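Local coordinates for protein FAD-dependent oxidoreductase (Actinomadura kijaniata, PDB 3M9V) that probably works as a flavin-dependent oxidoreductase of the acyl-CoA dehydrogenase family in D-kijanose biosynthesis, and binds dTDP, at residues V26-L31 against V84-L89; T295-I300 against L359-G364. All coordinates share one frame; numbering follows the deposited sequence.

Interaction 1: V26-L31 against V84-L89; sequences VLLDRL and VAVALL
Ala87 meets Leu27, Leu28 and Leu31, and the contact illustrates how a residue that brings only a methyl group can be enclosed by larger side chains folding round it. Its CB is touched by two leucines one helical turn apart on the segment 26-31. Leu27 brings CD2 to 3.6 Å from Ala87 CB. From the following turn Leu31 brings CD1 to 3.7 Å from the same CB. The two leucines get there differently: in Leu27 CG stands anti to the backbone N (chi1 175°), whereas in Leu31 it stands anti to the carbonyl carbon (chi1 -82°). The backbones make a local close approach at this level, with Leu28 CA and Ala87 CA 5.7 Å apart.

Helices 22-32 and 81-94 belong to the N-terminal helical part of the acyl-CoA dehydrogenase fold, and here they pack side by side in the same direction, the axes of the two short segments 9.7 Å apart, an ordinary spacing for packed helices, and inclined by only 15°. Leu28 works beside the alanine rather than on its methyl. Its CD1 approaches Ala87 CA at 4.3 Å, and its CD2 reaches Val86 CG1 at 4.1 Å, the two side chains crossing at about a right angle. Leu28 remains partly exposed, while Leu27, Leu31, Val86 and Ala87 are buried. One turn further along helix 81-94, Leu28 also touches Ala90 and Leu31 touches Val91. Elsewhere around helix 81-94, Leu88 packs on His103 of helix 96-118 and Ala85 on Leu315 of helix 291-323.

Interaction 2: T295-I300 against L359-G364; sequences TLVAEI and LSLVGG
Leu361 meets Leu296, Val297 and Ile300 with no ring or other flat group among the touching side chains, so there are no faces or edges to stack and the contact is made by aliphatic carbon. Leu361 divides the task between its two methyls. CD1 meets Ile300 CD1 at 3.6 Å, the two side chains reaching toward each other tip to tip, and also lies 4.1 Å from Val297 CG2, whose side chain crosses that of Leu361 at about a right angle. CD2 goes to Leu296, 3.9 Å from its CB, and these two side chains slide past each other in opposite directions. Leu296 CG stands anti to the carbonyl carbon (chi1 -83°); its CD1 lies 3.9 Å from Ser360 CB.

The contact joins the early part of helix 291-323 to the last turn of helix 329-362, consecutive long helices of the C-terminal helical domain. Gly363, directly after it, is the first residue to leave helical backbone angles, with positive phi. Helix 264-283 adds Ala278 beside Leu361 and Tyr275 beside Ile300, and Arg285 holds Leu361 O and Val362 O.

Burial and close fit of aliphatic carbon thus hold the two segments together, while two polar side chains reach other subunits: Ser360 OG is hydrogen-bonded to Arg384 NH2 of the third subunit, and Glu299 forms a salt bridge with Arg349 of the second.

The two contacts follow each other along the chain, interaction 1 closing before interaction 2 opens, with the strand-rich middle domain lying between them in sequence. Their centres are 28 Å apart and their nearest atoms about 13 Å, so they do not touch. Interaction 1 joins helices of the N-terminal helical part and interaction 2 helices of the C-terminal one, yet helix 291-323 relates them: it supplies the segment 295-300 and, further on, packs against helix 81-94 through Arg308 and Leu315. Interaction 1 is touched by no other chain of the tetramer, whereas interaction 2 borders subunit interfaces, and both lie away from the dTDP and flavin sites.

Interaction 1: V26-L31 against V84-L89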
loop_
_atom_site.group_PDB
_atom_site.type_symbol
_atom_site.label_atom_id
_atom_site.label_comp_id
_atom_site.label_asym_id
_atom_site.label_seq_id
_atom_site.Cartn_x
_atom_site.Cartn_y
_atom_site.Cartn_z
ATOM N N VAL A 26 -25.047 9.160 -28.911
ATOM C CA VAL A 26 -24.717 9.227 -30.346
ATOM C C VAL A 26 -23.203 9.233 -30.577
ATOM O O VAL A 26 -22.671 8.438 -31.352
ATOM C CB VAL A 26 -25.383 10.486 -30.990
ATOM C CG1 VAL A 26 -24.918 10.651 -32.430
ATOM C CG2 VAL A 26 -26.931 10.388 -30.886
ATOM N N LEU A 27 -22.496 10.114 -29.877
ATOM C CA LEU A 27 -21.030 10.104 -29.871
ATOM C C LEU A 27 -20.423 8.714 -29.679
ATOM O O LEU A 27 -19.588 8.250 -30.462
ATOM C CB LEU A 27 -20.502 11.070 -28.802
ATOM C CG LEU A 27 -18.967 10.983 -28.711
ATOM C CD1 LEU A 27 -18.411 11.351 -30.081
ATOM C CD2 LEU A 27 -18.391 11.933 -27.642
ATOM N N LEU A 28 -20.830 8.023 -28.620
ATOM C CA LEU A 28 -20.308 6.677 -28.390
ATOM C C LEU A 28 -20.719 5.676 -29.473
ATOM O O LEU A 28 -19.924 4.818 -29.885
ATOM C CB LEU A 28 -20.755 6.205 -27.000
ATOM C CG LEU A 28 -20.189 4.942 -26.356
ATOM C CD1 LEU A 28 -18.697 5.090 -26.167
ATOM C CD2 LEU A 28 -20.830 4.632 -24.998
ATOM N N ASP A 29 -21.956 5.767 -29.956
ATOM C CA ASP A 29 -22.343 4.859 -31.045
ATOM C C ASP A 29 -21.486 5.095 -32.285
ATOM O O ASP A 29 -21.014 4.139 -32.904
ATOM C CB ASP A 29 -23.820 5.022 -31.431
ATOM C CG ASP A 29 -24.769 4.355 -30.440
ATOM O OD1 ASP A 29 -24.310 3.583 -29.566
ATOM O OD2 ASP A 29 -25.992 4.607 -30.511
ATOM N N ARG A 30 -21.227 6.354 -32.625
ATOM C CA ARG A 30 -20.532 6.691 -33.869
ATOM C C ARG A 30 -19.072 6.294 -33.759
ATOM O O ARG A 30 -18.458 5.878 -34.736
ATOM C CB ARG A 30 -20.637 8.194 -34.155
ATOM C CG ARG A 30 -22.016 8.607 -34.648
ATOM C CD ARG A 30 -21.964 9.171 -36.066
ATOM N NE ARG A 30 -22.391 10.568 -36.108
ATOM C CZ ARG A 30 -23.666 10.953 -36.104
ATOM N NH1 ARG A 30 -23.962 12.244 -36.157
ATOM N NH2 ARG A 30 -24.657 10.066 -36.056
ATOM N N LEU A 31 -18.507 6.434 -32.566
ATOM C CA LEU A 31 -17.117 6.033 -32.350
ATOM C C LEU A 31 -16.913 4.544 -32.562
ATOM O O LEU A 31 -15.815 4.138 -32.948
ATOM C CB LEU A 31 -16.604 6.380 -30.945
ATOM C CG LEU A 31 -16.121 7.822 -30.751
ATOM C CD1 LEU A 31 -15.948 8.082 -29.261
ATOM C CD2 LEU A 31 -14.868 8.221 -31.546
ATOM N N VAL A 84 -17.922 13.122 -22.333
ATOM C CA VAL A 84 -16.667 13.135 -23.052
ATOM C C VAL A 84 -15.746 12.091 -22.425
ATOM O O VAL A 84 -15.043 11.363 -23.130
ATOM C CB VAL A 84 -15.986 14.526 -22.974
ATOM C CG1 VAL A 84 -14.572 14.458 -23.583
ATOM C CG2 VAL A 84 -16.810 15.582 -23.712
ATOM N N ALA A 85 -15.732 11.990 -21.093
ATOM C CA ALA A 85 -14.832 10.992 -20.475
ATOM C C ALA A 85 -15.299 9.572 -20.828
ATOM O O ALA A 85 -14.476 8.666 -21.006
ATOM C CB ALA A 85 -14.773 11.188 -18.951
ATOM N N VAL A 86 -16.606 9.355 -20.975
ATOM C CA VAL A 86 -17.085 7.995 -21.296
ATOM C C VAL A 86 -16.624 7.621 -22.698
ATOM O O VAL A 86 -16.174 6.504 -22.967
ATOM C CB VAL A 86 -18.605 7.888 -21.221
ATOM C CG1 VAL A 86 -19.096 6.510 -21.779
ATOM C CG2 VAL A 86 -19.056 8.024 -19.750
ATOM N N ALA A 87 -16.660 8.571 -23.621
ATOM C CA ALA A 87 -16.106 8.317 -24.956
ATOM C C ALA A 87 -14.588 8.113 -25.000
ATOM O O ALA A 87 -14.077 7.211 -25.693
ATOM C CB ALA A 87 -16.557 9.452 -25.872
ATOM N N LEU A 88 -13.834 8.934 -24.261
ATOM C CA LEU A 88 -12.377 8.740 -24.167
ATOM C C LEU A 88 -12.002 7.378 -23.592
ATOM O O LEU A 88 -11.022 6.745 -23.986
ATOM C CB LEU A 88 -11.717 9.848 -23.334
ATOM C CG LEU A 88 -11.913 11.242 -23.948
ATOM C CD1 LEU A 88 -11.274 12.350 -23.096
ATOM C CD2 LEU A 88 -11.257 11.252 -25.323
ATOM N N LEU A 89 -12.736 6.951 -22.569
ATOM C CA LEU A 89 -12.515 5.628 -21.985
ATOM C C LEU A 89 -12.661 4.544 -23.072
ATOM O O LEU A 89 -11.787 3.674 -23.232
ATOM C CB LEU A 89 -13.545 5.484 -20.845
ATOM C CG LEU A 89 -13.379 4.317 -19.863
ATOM C CD1 LEU A 89 -14.387 4.461 -18.686
ATOM C CD2 LEU A 89 -13.646 2.971 -20.576
#

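Interaction 2: T295-I300 against L359-G364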
loop_
_atom_site.group_PDB
_atom_site.type_symbol
_atom_site.label_atom_id
_atom_site.label_comp_id
_atom_site.label_asym_id
_atom_site.label_seq_id
_atom_site.Cartn_x
_atom_site.Cartn_y
_atom_site.Cartn_z
ATOM N N THR A 295 -7.559 -14.141 -5.667
ATOM C CA THR A 295 -7.547 -13.023 -4.713
ATOM C C THR A 295 -7.211 -11.734 -5.471
ATOM O O THR A 295 -7.932 -10.755 -5.320
ATOM C CB THR A 295 -6.513 -13.303 -3.603
ATOM O OG1 THR A 295 -6.935 -14.445 -2.850
ATOM C CG2 THR A 295 -6.347 -12.103 -2.645
ATOM N N LEU A 296 -6.188 -11.733 -6.324
ATOM C CA LEU A 296 -5.889 -10.633 -7.256
ATOM C C LEU A 296 -7.083 -10.165 -8.103
ATOM O O LEU A 296 -7.380 -8.968 -8.214
ATOM C CB LEU A 296 -4.749 -11.048 -8.194
ATOM C CG LEU A 296 -3.342 -10.850 -7.599
ATOM C CD1 LEU A 296 -2.367 -11.280 -8.676
ATOM C CD2 LEU A 296 -3.146 -9.375 -7.264
ATOM N N VAL A 297 -7.800 -11.125 -8.679
ATOM C CA VAL A 297 -8.972 -10.810 -9.468
ATOM C C VAL A 297 -9.988 -10.050 -8.610
ATOM O O VAL A 297 -10.563 -9.065 -9.077
ATOM C CB VAL A 297 -9.639 -12.106 -10.047
ATOM C CG1 VAL A 297 -11.049 -11.770 -10.534
ATOM C CG2 VAL A 297 -8.745 -12.635 -11.194
ATOM N N ALA A 298 -10.224 -10.485 -7.372
ATOM C CA ALA A 298 -11.242 -9.826 -6.552
ATOM C C ALA A 298 -10.678 -8.432 -6.214
ATOM O O ALA A 298 -11.417 -7.455 -6.233
ATOM C CB ALA A 298 -11.539 -10.636 -5.260
ATOM N N GLU A 299 -9.389 -8.312 -5.925
ATOM C CA GLU A 299 -8.837 -7.022 -5.497
ATOM C C GLU A 299 -8.899 -6.015 -6.648
ATOM O O GLU A 299 -9.298 -4.861 -6.470
ATOM C CB GLU A 299 -7.376 -7.150 -5.023
ATOM C CG GLU A 299 -7.161 -7.920 -3.715
ATOM C CD GLU A 299 -7.344 -7.017 -2.514
ATOM O OE1 GLU A 299 -7.280 -5.766 -2.689
ATOM O OE2 GLU A 299 -7.576 -7.568 -1.413
ATOM N N ILE A 300 -8.479 -6.442 -7.833
ATOM C CA ILE A 300 -8.626 -5.624 -9.023
ATOM C C ILE A 300 -10.046 -5.213 -9.346
ATOM O O ILE A 300 -10.317 -4.050 -9.659
ATOM C CB ILE A 300 -8.013 -6.315 -10.264
ATOM C CG1 ILE A 300 -6.504 -6.446 -10.068
ATOM C CG2 ILE A 300 -8.482 -5.656 -11.543
ATOM C CD1 ILE A 300 -5.843 -7.471 -11.003
ATOM N N LEU A 359 -0.347 -7.924 -14.793
ATOM C CA LEU A 359 0.836 -8.622 -15.275
ATOM C C LEU A 359 1.148 -9.832 -14.406
ATOM O O LEU A 359 1.648 -10.840 -14.918
ATOM C CB LEU A 359 2.050 -7.685 -15.284
ATOM C CG LEU A 359 2.167 -6.808 -16.551
ATOM C CD1 LEU A 359 1.464 -5.479 -16.385
ATOM C CD2 LEU A 359 3.583 -6.478 -16.950
ATOM N N SER A 360 0.897 -9.710 -13.107
ATOM C CA SER A 360 1.013 -10.870 -12.234
ATOM C C SER A 360 0.008 -11.959 -12.635
ATOM O O SER A 360 0.358 -13.129 -12.541
ATOM C CB SER A 360 0.767 -10.496 -10.772
ATOM O OG SER A 360 1.749 -9.557 -10.391
ATOM N N LEU A 361 -1.215 -11.624 -13.048
ATOM C CA LEU A 361 -2.155 -12.645 -13.501
ATOM C C LEU A 361 -1.737 -13.350 -14.792
ATOM O O LEU A 361 -1.871 -14.565 -14.912
ATOM C CB LEU A 361 -3.547 -12.050 -13.708
ATOM C CG LEU A 361 -4.130 -11.570 -12.374
ATOM C CD1 LEU A 361 -5.340 -10.678 -12.535
ATOM C CD2 LEU A 361 -4.459 -12.844 -11.596
ATOM N N VAL A 362 -1.366 -12.600 -15.822
ATOM C CA VAL A 362 -0.921 -13.191 -17.067
ATOM C C VAL A 362 0.432 -13.903 -16.947
ATOM O O VAL A 362 0.604 -14.920 -17.608
ATOM C CB VAL A 362 -0.812 -12.108 -18.138
ATOM C CG1 VAL A 362 -0.228 -12.717 -19.421
ATOM C CG2 VAL A 362 -2.188 -11.486 -18.350
ATOM N N GLY A 363 1.361 -13.381 -16.153
ATOM C CA GLY A 363 2.708 -13.912 -15.977
ATOM C C GLY A 363 3.656 -13.496 -17.096
ATOM O O GLY A 363 3.360 -12.522 -17.785
ATOM N N GLY A 364 4.726 -14.266 -17.326
ATOM C CA GLY A 364 5.896 -13.878 -18.116
ATOM C C GLY A 364 5.666 -13.421 -19.546
ATOM O O GLY A 364 6.373 -12.537 -20.052
#